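Local coordinates for flagellar biosynthetic protein FlhB (PDB 6Z0W), which is probably part of the flagellar type III protein export apparatus, needed to build the basal-body rod, and is represented here by its cytoplasmic domain, at residues 42-47 with 73-78; 61-66 with 97-102; 36-41 with 87-92. One frame throughout, in Å; residues are numbered along the deposited sequence.

Contact 1 (42-47 with 73-78); sequences IAKGVD and AIYHTT
Lys44 and Tyr75 form a cation-pi contact that joins edge strand 40-46 of the sheet to the last turn of helix 68-77. The lysine crosses the tyrosine side chain at about a right angle. Its CG sits between the backbone N and the carbonyl carbon (chi1 75°). Beyond CG the chain runs extended over the ring. Lys44 CD lies over one face, offset toward the rim, 3.6 Å from CD1 of Tyr75, and makes a CH-pi contact. CB and CG come near CD1 and CE1. Further out, NZ lies 4.5 Å from the centroid of the Tyr75 ring and only 8° off its normal. The ammonium group is also gripped by two backbone oxygens. NZ is 2.7 Å from Tyr75 O, in the plane of that carbonyl, with a C=O...N angle of 151°. The bond from NZ to Thr78 O is 2.8 Å, with the donor above the plane of that carbonyl.

Strand 40-46 borders a mixed sheet, next to strand 25-30. Asp47, just after the strand, accepts a bond at OD1 from the backbone N of His24, in the loop that probably carries the self-cleavage site of this export family. Thr78 is the first residue to leave the helix, so the lysine charge meets the helix C-terminus. There it would probably be stabilised by the negative end of the helix dipole as well as by the two carbonyls. Gly45 passes between the side chains of Lys44 and Val46, its N in the ring plane, 3.6 Å from Tyr75 CE1. The opposite face of the ring is covered by Val46, whose CG1 makes a CH-pi contact at 3.9 Å from the Tyr75 centroid. Tyr25 of strand 25-30 meets the same ring edge-to-face.

Contact 2 (61-66 with 97-102); sequences NIAIVS and AYVFQL
Ala63 and Val65 of the 61-66 segment meet Val99, Tyr98 and Leu102 near the end of helix 89-100, in a small apolar surface contact. The methyl of Ala63 is the main bump on the strand side. It presses into the fork of Val99, with CB 3.8 Å from CG2 and 4.0 Å from CG1 of that valine. Both branches can face it because CG1 is anti to the backbone N (chi1 166°) while CG2 is anti to the carbonyl carbon. Leu102 closes the hollow more loosely, its CD1 lying 4.4 Å from Ala63 CB. Val99 is in turn the bump on the helix side. Its CG2 fits between Ala63 CB and Val65 CG1, with the second gap, Val99 CG2 to Val65 CG1, at 4.4 Å. Val65 also reaches the tyrosine, and its CG1 comes within 4.1 Å of Tyr98 CE2. The two side chains slide past each other in opposite directions, and the approach to the ring is oblique.

Side chains alternate along 62-65. Ala63 and Val65 point to helix 89-100, while Ile62 and Ile64 turn the other way and touch Ala57 of helix 47-59. That helix ends in a Schellman motif with Asn61 at the C-prime position, and the chain leads on toward strand 64-66. Helices thus flank the sheet on two faces, an alpha/beta layering. Strand 64-66 lies between strand 17-20 and strand 114-115. Val99 and Val65 both rest on Val17 of the former. Tyr98 and Val65 both touch Ile116, just beyond the latter. Ile116 lies in a run rich in prolines, probably the proline-rich element of FlhB that contributes to flagellar biogenesis.

Contact 3 (36-41 with 87-92); sequences SAAPFV and GLFTAV
Ala37 begins the contact, with its backbone O 3.7 Å from CE1 of Phe89. The oxygen lies at the edge of the ring, near its plane, where an aromatic C-H presents its slightly positive side. Next comes Ala38. Its CA also approaches the ring edge, 4.2 Å from Phe89 CE1. Ala38 CB is 4.3 Å from Phe89 CD1. The backbone N of Ala38 is hydrogen-bonded to Gln83 OE1.

Of the 36-41 residues, Pro39 is covered most. Its CD lies 3.7 Å from Phe89 CD1, meeting the ring obliquely, and the two side chains cross at about a right angle. The phenylalanine CG is anti to the backbone N (chi1 178°). The ring beyond it lies beside the proline, with CD1 and CE1 nearest to Pro39 CD. CG and CB of the same pyrrolidine ring meet Val92, one helical turn on. Pro39 CG is 3.7 Å from Val92 CG1, and Pro39 CB is 4.0 Å from the same methyl. Pro39 and Val92 also share Val29 of strand 25-30 as a neighbour.

Pro39 leads toward strand 40-46. The contact is plain apolar packing of an alpha/beta domain, in which the first turn of helix 89-100 covers the run into an edge strand of the sheet.

In the fold
The segments follow one another as 36-41, 42-47, 61-66, 73-78, 87-92 and 97-102. Contact 1 is nested inside the loop closed by contact 3, whereas contact 2 crosses both. Contacts 1 and 3 share strand 40-46, and their centres are 13 Å apart. They touch where Val41 meets Ile74 and Thr78. Contacts 2 and 3 share helix 89-100, near its end and its start, with centres 15 Å apart. Contacts 1 and 2 lie 18 Å apart between centres, on opposite sides of the chain's centre. Helices 68-77 and 89-100 are consecutive in the chain, and both pack on one mixed sheet, within one alpha/beta domain.

Contact 1 (42-47 with 73-78)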
loop_
_atom_site.group_PDB
_atom_site.type_symbol
_atom_site.label_atom_id
_atom_site.label_comp_id
_atom_site.label_asym_id
_atom_site.label_seq_id
_atom_site.Cartn_x
_atom_site.Cartn_y
_atom_site.Cartn_z
ATOM N N ILE A 42 6.174 -4.381 2.590
ATOM C CA ILE A 42 7.185 -5.369 2.203
ATOM C C ILE A 42 7.694 -5.159 0.788
ATOM O O ILE A 42 8.707 -5.778 0.409
ATOM C CB ILE A 42 6.666 -6.814 2.368
ATOM C CG1 ILE A 42 5.454 -7.036 1.463
ATOM C CG2 ILE A 42 6.254 -7.054 3.793
ATOM C CD1 ILE A 42 4.918 -8.446 1.563
ATOM N N ALA A 43 7.053 -4.289 0.007
ATOM C CA ALA A 43 7.586 -3.847 -1.276
ATOM C C ALA A 43 6.970 -2.490 -1.610
ATOM O O ALA A 43 5.831 -2.209 -1.224
ATOM C CB ALA A 43 7.289 -4.867 -2.388
ATOM N N LYS A 44 7.729 -1.652 -2.313
ATOM C CA LYS A 44 7.200 -0.388 -2.781
ATOM C C LYS A 44 8.009 0.077 -3.984
ATOM O O LYS A 44 9.178 -0.270 -4.133
ATOM C CB LYS A 44 7.218 0.685 -1.675
ATOM C CG LYS A 44 8.580 1.301 -1.336
ATOM C CD LYS A 44 8.305 2.455 -0.351
ATOM C CE LYS A 44 9.492 3.323 0.014
ATOM N NZ LYS A 44 9.108 4.257 1.135
ATOM N N GLY A 45 7.370 0.869 -4.837
ATOM C CA GLY A 45 8.045 1.420 -5.999
ATOM C C GLY A 45 7.161 2.437 -6.674
ATOM O O GLY A 45 5.948 2.504 -6.433
ATOM N N VAL A 46 7.785 3.248 -7.513
ATOM C CA VAL A 46 7.003 4.155 -8.320
ATOM C C VAL A 46 7.158 3.754 -9.772
ATOM O O VAL A 46 8.046 2.974 -10.151
ATOM C CB VAL A 46 7.380 5.639 -8.116
ATOM C CG1 VAL A 46 7.119 6.058 -6.668
ATOM C CG2 VAL A 46 8.845 5.900 -8.553
ATOM N N ASP A 47 6.249 4.295 -10.581
ATOM C CA ASP A 47 6.317 4.203 -12.032
ATOM C C ASP A 47 6.466 2.755 -12.487
ATOM O O ASP A 47 5.565 1.946 -12.242
ATOM C CB ASP A 47 7.430 5.114 -12.528
ATOM C CG ASP A 47 7.182 6.583 -12.139
ATOM O OD1 ASP A 47 6.004 6.955 -11.918
ATOM O OD2 ASP A 47 8.154 7.363 -12.058
ATOM N N ALA A 73 0.661 8.472 0.665
ATOM C CA ALA A 73 1.030 8.702 2.059
ATOM C C ALA A 73 1.817 7.522 2.633
ATOM O O ALA A 73 2.804 7.716 3.354
ATOM C CB ALA A 73 -0.214 8.972 2.885
ATOM N N ILE A 74 1.415 6.292 2.309
ATOM C CA ILE A 74 2.185 5.133 2.756
ATOM C C ILE A 74 3.595 5.185 2.183
ATOM O O ILE A 74 4.585 5.060 2.909
ATOM C CB ILE A 74 1.489 3.822 2.356
ATOM C CG1 ILE A 74 0.186 3.613 3.106
ATOM C CG2 ILE A 74 2.400 2.642 2.645
ATOM C CD1 ILE A 74 -0.652 2.532 2.479
ATOM N N TYR A 75 3.699 5.350 0.860
ATOM C CA TYR A 75 5.004 5.344 0.203
ATOM C C TYR A 75 5.953 6.355 0.845
ATOM O O TYR A 75 7.115 6.030 1.139
ATOM C CB TYR A 75 4.838 5.634 -1.291
ATOM C CG TYR A 75 6.126 5.479 -2.082
ATOM C CD1 TYR A 75 6.404 4.296 -2.749
ATOM C CD2 TYR A 75 7.073 6.508 -2.134
ATOM C CE1 TYR A 75 7.579 4.134 -3.457
ATOM C CE2 TYR A 75 8.265 6.360 -2.855
ATOM C CZ TYR A 75 8.510 5.171 -3.512
ATOM O OH TYR A 75 9.672 4.976 -4.232
ATOM N N HIS A 76 5.454 7.570 1.109
ATOM C CA HIS A 76 6.292 8.670 1.583
ATOM C C HIS A 76 6.724 8.524 3.026
ATOM O O HIS A 76 7.708 9.165 3.414
ATOM C CB HIS A 76 5.565 10.002 1.437
ATOM C CG HIS A 76 5.318 10.393 0.019
ATOM N ND1 HIS A 76 4.180 11.061 -0.380
ATOM C CD2 HIS A 76 6.058 10.205 -1.095
ATOM C CE1 HIS A 76 4.232 11.269 -1.681
ATOM N NE2 HIS A 76 5.360 10.758 -2.138
ATOM N N THR A 77 6.017 7.704 3.818
ATOM C CA THR A 77 6.154 7.673 5.269
ATOM C C THR A 77 6.623 6.328 5.825
ATOM O O THR A 77 6.794 6.209 7.047
ATOM C CB THR A 77 4.814 8.019 5.930
ATOM O OG1 THR A 77 3.865 6.979 5.658
ATOM C CG2 THR A 77 4.272 9.355 5.445
ATOM N N THR A 78 6.819 5.318 4.977
ATOM C CA THR A 78 7.080 3.950 5.413
ATOM C C THR A 78 8.176 3.355 4.543
ATOM O O THR A 78 7.926 3.088 3.359
ATOM C CB THR A 78 5.810 3.083 5.294
ATOM O OG1 THR A 78 4.689 3.788 5.838
ATOM C CG2 THR A 78 5.991 1.745 6.032
#

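Contact 2 (61-66 with 97-102)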
loop_
_atom_site.group_PDB
_atom_site.type_symbol
_atom_site.label_atom_id
_atom_site.label_comp_id
_atom_site.label_asym_id
_atom_site.label_seq_id
_atom_site.Cartn_x
_atom_site.Cartn_y
_atom_site.Cartn_z
ATOM N N ASN A 61 -2.913 -13.402 -7.386
ATOM C CA ASN A 61 -4.278 -13.107 -6.944
ATOM C C ASN A 61 -4.280 -12.289 -5.656
ATOM O O ASN A 61 -5.059 -12.546 -4.726
ATOM C CB ASN A 61 -5.098 -14.389 -6.771
ATOM C CG ASN A 61 -5.444 -15.032 -8.096
ATOM O OD1 ASN A 61 -6.155 -14.449 -8.918
ATOM N ND2 ASN A 61 -4.896 -16.215 -8.333
ATOM N N ILE A 62 -3.393 -11.306 -5.580
ATOM C CA ILE A 62 -3.364 -10.400 -4.441
ATOM C C ILE A 62 -4.154 -9.148 -4.800
ATOM O O ILE A 62 -3.895 -8.515 -5.837
ATOM C CB ILE A 62 -1.922 -10.078 -4.026
ATOM C CG1 ILE A 62 -1.285 -11.345 -3.434
ATOM C CG2 ILE A 62 -1.889 -8.897 -3.026
ATOM C CD1 ILE A 62 0.190 -11.283 -3.214
ATOM N N ALA A 63 -5.127 -8.797 -3.949
ATOM C CA ALA A 63 -5.991 -7.651 -4.221
ATOM C C ALA A 63 -5.176 -6.370 -4.444
ATOM O O ALA A 63 -4.249 -6.053 -3.696
ATOM C CB ALA A 63 -6.978 -7.445 -3.076
ATOM N N ILE A 64 -5.508 -5.657 -5.500
ATOM C CA ILE A 64 -4.917 -4.369 -5.811
ATOM C C ILE A 64 -6.039 -3.347 -5.705
ATOM O O ILE A 64 -7.067 -3.482 -6.380
ATOM C CB ILE A 64 -4.318 -4.351 -7.221
ATOM C CG1 ILE A 64 -3.272 -5.464 -7.386
ATOM C CG2 ILE A 64 -3.784 -2.951 -7.520
ATOM C CD1 ILE A 64 -2.847 -5.686 -8.827
ATOM N N VAL A 65 -5.885 -2.340 -4.852
ATOM C CA VAL A 65 -6.965 -1.372 -4.690
ATOM C C VAL A 65 -6.404 0.024 -4.889
ATOM O O VAL A 65 -5.274 0.316 -4.481
ATOM C CB VAL A 65 -7.695 -1.513 -3.337
ATOM C CG1 VAL A 65 -7.937 -2.994 -3.028
ATOM C CG2 VAL A 65 -6.916 -0.885 -2.218
ATOM N N SER A 66 -7.182 0.874 -5.561
ATOM C CA SER A 66 -6.775 2.241 -5.839
ATOM C C SER A 66 -7.360 3.159 -4.773
ATOM O O SER A 66 -8.583 3.352 -4.710
ATOM C CB SER A 66 -7.212 2.699 -7.224
ATOM O OG SER A 66 -6.833 4.058 -7.377
ATOM N N ALA A 97 -9.784 -4.981 5.906
ATOM C CA ALA A 97 -11.077 -5.618 6.157
ATOM C C ALA A 97 -11.797 -5.919 4.851
ATOM O O ALA A 97 -12.294 -7.033 4.647
ATOM C CB ALA A 97 -11.958 -4.737 7.056
ATOM N N TYR A 98 -11.857 -4.933 3.948
ATOM C CA TYR A 98 -12.487 -5.155 2.650
ATOM C C TYR A 98 -11.817 -6.300 1.903
ATOM O O TYR A 98 -12.491 -7.175 1.340
ATOM C CB TYR A 98 -12.429 -3.879 1.806
ATOM C CG TYR A 98 -12.561 -4.183 0.331
ATOM C CD1 TYR A 98 -13.816 -4.382 -0.245
ATOM C CD2 TYR A 98 -11.431 -4.322 -0.480
ATOM C CE1 TYR A 98 -13.947 -4.681 -1.601
ATOM C CE2 TYR A 98 -11.550 -4.620 -1.836
ATOM C CZ TYR A 98 -12.806 -4.794 -2.388
ATOM O OH TYR A 98 -12.912 -5.093 -3.731
ATOM N N VAL A 99 -10.482 -6.311 1.885
ATOM C CA VAL A 99 -9.773 -7.384 1.191
ATOM C C VAL A 99 -10.116 -8.735 1.806
ATOM O O VAL A 99 -10.449 -9.693 1.090
ATOM C CB VAL A 99 -8.253 -7.123 1.193
ATOM C CG1 VAL A 99 -7.492 -8.392 0.775
ATOM C CG2 VAL A 99 -7.931 -5.966 0.265
ATOM N N PHE A 100 -10.070 -8.833 3.137
ATOM C CA PHE A 100 -10.347 -10.119 3.794
ATOM C C PHE A 100 -11.793 -10.574 3.605
ATOM O O PHE A 100 -12.074 -11.776 3.690
ATOM C CB PHE A 100 -10.032 -10.042 5.288
ATOM C CG PHE A 100 -8.575 -9.770 5.595
ATOM C CD1 PHE A 100 -7.594 -9.938 4.616
ATOM C CD2 PHE A 100 -8.195 -9.307 6.848
ATOM C CE1 PHE A 100 -6.250 -9.661 4.906
ATOM C CE2 PHE A 100 -6.868 -9.033 7.152
ATOM C CZ PHE A 100 -5.880 -9.213 6.183
ATOM N N GLN A 101 -12.721 -9.646 3.375
ATOM C CA GLN A 101 -14.125 -9.981 3.219
ATOM C C GLN A 101 -14.528 -10.246 1.760
ATOM O O GLN A 101 -15.710 -10.488 1.497
ATOM C CB GLN A 101 -14.983 -8.872 3.830
ATOM C CG GLN A 101 -14.963 -8.870 5.352
ATOM C CD GLN A 101 -15.557 -7.600 5.944
ATOM O OE1 GLN A 101 -15.639 -6.569 5.271
ATOM N NE2 GLN A 101 -15.977 -7.669 7.202
ATOM N N LEU A 102 -13.581 -10.228 0.822
ATOM C CA LEU A 102 -13.889 -10.503 -0.574
ATOM C C LEU A 102 -14.354 -11.941 -0.741
ATOM O O LEU A 102 -13.885 -12.833 -0.035
ATOM C CB LEU A 102 -12.654 -10.258 -1.429
ATOM C CG LEU A 102 -12.464 -8.851 -1.972
ATOM C CD1 LEU A 102 -11.129 -8.741 -2.709
ATOM C CD2 LEU A 102 -13.629 -8.485 -2.873
#

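Contact 3 (36-41 with 87-92)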
loop_
_atom_site.group_PDB
_atom_site.type_symbol
_atom_site.label_atom_id
_atom_site.label_comp_id
_atom_site.label_asym_id
_atom_site.label_seq_id
_atom_site.Cartn_x
_atom_site.Cartn_y
_atom_site.Cartn_z
ATOM N N SER A 36 4.030 -7.702 14.180
ATOM C CA SER A 36 3.801 -6.285 14.455
ATOM C C SER A 36 2.314 -6.007 14.607
ATOM O O SER A 36 1.483 -6.557 13.875
ATOM C CB SER A 36 4.355 -5.397 13.335
ATOM O OG SER A 36 5.555 -5.950 12.841
ATOM N N ALA A 37 2.001 -5.117 15.550
ATOM C CA ALA A 37 0.630 -4.656 15.699
ATOM C C ALA A 37 0.163 -3.908 14.454
ATOM O O ALA A 37 -1.020 -3.980 14.088
ATOM C CB ALA A 37 0.523 -3.763 16.945
ATOM N N ALA A 38 1.080 -3.163 13.774
ATOM C CA ALA A 38 0.596 -2.405 12.616
ATOM C C ALA A 38 1.002 -3.073 11.293
ATOM O O ALA A 38 2.044 -3.731 11.221
ATOM C CB ALA A 38 1.143 -0.978 12.635
ATOM N N PRO A 39 0.215 -2.909 10.224
ATOM C CA PRO A 39 0.652 -3.431 8.927
ATOM C C PRO A 39 2.005 -2.841 8.563
ATOM O O PRO A 39 2.374 -1.749 9.007
ATOM C CB PRO A 39 -0.441 -2.959 7.959
ATOM C CG PRO A 39 -1.626 -2.633 8.810
ATOM C CD PRO A 39 -1.035 -2.131 10.110
ATOM N N PHE A 40 2.755 -3.583 7.766
ATOM C CA PHE A 40 4.059 -3.129 7.327
ATOM C C PHE A 40 4.184 -3.239 5.810
ATOM O O PHE A 40 3.485 -4.015 5.151
ATOM C CB PHE A 40 5.208 -3.908 7.999
ATOM C CG PHE A 40 4.974 -5.397 8.116
ATOM C CD1 PHE A 40 5.534 -6.294 7.202
ATOM C CD2 PHE A 40 4.227 -5.906 9.175
ATOM C CE1 PHE A 40 5.310 -7.669 7.337
ATOM C CE2 PHE A 40 4.015 -7.254 9.309
ATOM C CZ PHE A 40 4.556 -8.141 8.398
ATOM N N VAL A 41 5.118 -2.466 5.263
ATOM C CA VAL A 41 5.341 -2.440 3.820
ATOM C C VAL A 41 6.442 -3.442 3.501
ATOM O O VAL A 41 7.529 -3.370 4.077
ATOM C CB VAL A 41 5.712 -1.021 3.351
ATOM C CG1 VAL A 41 6.317 -1.042 1.968
ATOM C CG2 VAL A 41 4.465 -0.108 3.420
ATOM N N GLY A 87 -0.950 7.248 12.186
ATOM C CA GLY A 87 -2.009 8.040 11.592
ATOM C C GLY A 87 -2.697 7.372 10.410
ATOM O O GLY A 87 -3.776 7.825 10.001
ATOM N N LEU A 88 -2.092 6.312 9.839
ATOM C CA LEU A 88 -2.668 5.598 8.707
ATOM C C LEU A 88 -3.242 4.244 9.090
ATOM O O LEU A 88 -3.703 3.509 8.208
ATOM C CB LEU A 88 -1.617 5.412 7.596
ATOM C CG LEU A 88 -1.064 6.731 7.009
ATOM C CD1 LEU A 88 -0.070 6.452 5.861
ATOM C CD2 LEU A 88 -2.230 7.617 6.548
ATOM N N PHE A 89 -3.216 3.883 10.369
ATOM C CA PHE A 89 -3.627 2.532 10.740
ATOM C C PHE A 89 -5.079 2.267 10.358
ATOM O O PHE A 89 -5.386 1.278 9.687
ATOM C CB PHE A 89 -3.437 2.285 12.239
ATOM C CG PHE A 89 -3.903 0.920 12.652
ATOM C CD1 PHE A 89 -3.039 -0.173 12.578
ATOM C CD2 PHE A 89 -5.216 0.702 13.056
ATOM C CE1 PHE A 89 -3.474 -1.457 12.941
ATOM C CE2 PHE A 89 -5.659 -0.594 13.400
ATOM C CZ PHE A 89 -4.789 -1.665 13.340
ATOM N N THR A 90 -5.998 3.115 10.834
ATOM C CA THR A 90 -7.414 2.852 10.603
ATOM C C THR A 90 -7.723 2.772 9.114
ATOM O O THR A 90 -8.502 1.912 8.687
ATOM C CB THR A 90 -8.279 3.925 11.267
ATOM O OG1 THR A 90 -7.762 5.208 10.917
ATOM C CG2 THR A 90 -8.216 3.793 12.762
ATOM N N ALA A 91 -7.117 3.654 8.298
ATOM C CA ALA A 91 -7.415 3.611 6.874
ATOM C C ALA A 91 -6.913 2.314 6.247
ATOM O O ALA A 91 -7.625 1.690 5.451
ATOM C CB ALA A 91 -6.832 4.843 6.164
ATOM N N VAL A 92 -5.705 1.869 6.617
ATOM C CA VAL A 92 -5.193 0.604 6.086
ATOM C C VAL A 92 -5.971 -0.581 6.670
ATOM O O VAL A 92 -6.238 -1.573 5.977
ATOM C CB VAL A 92 -3.675 0.480 6.364
ATOM C CG1 VAL A 92 -3.114 -0.890 5.875
ATOM C CG2 VAL A 92 -2.924 1.626 5.720
#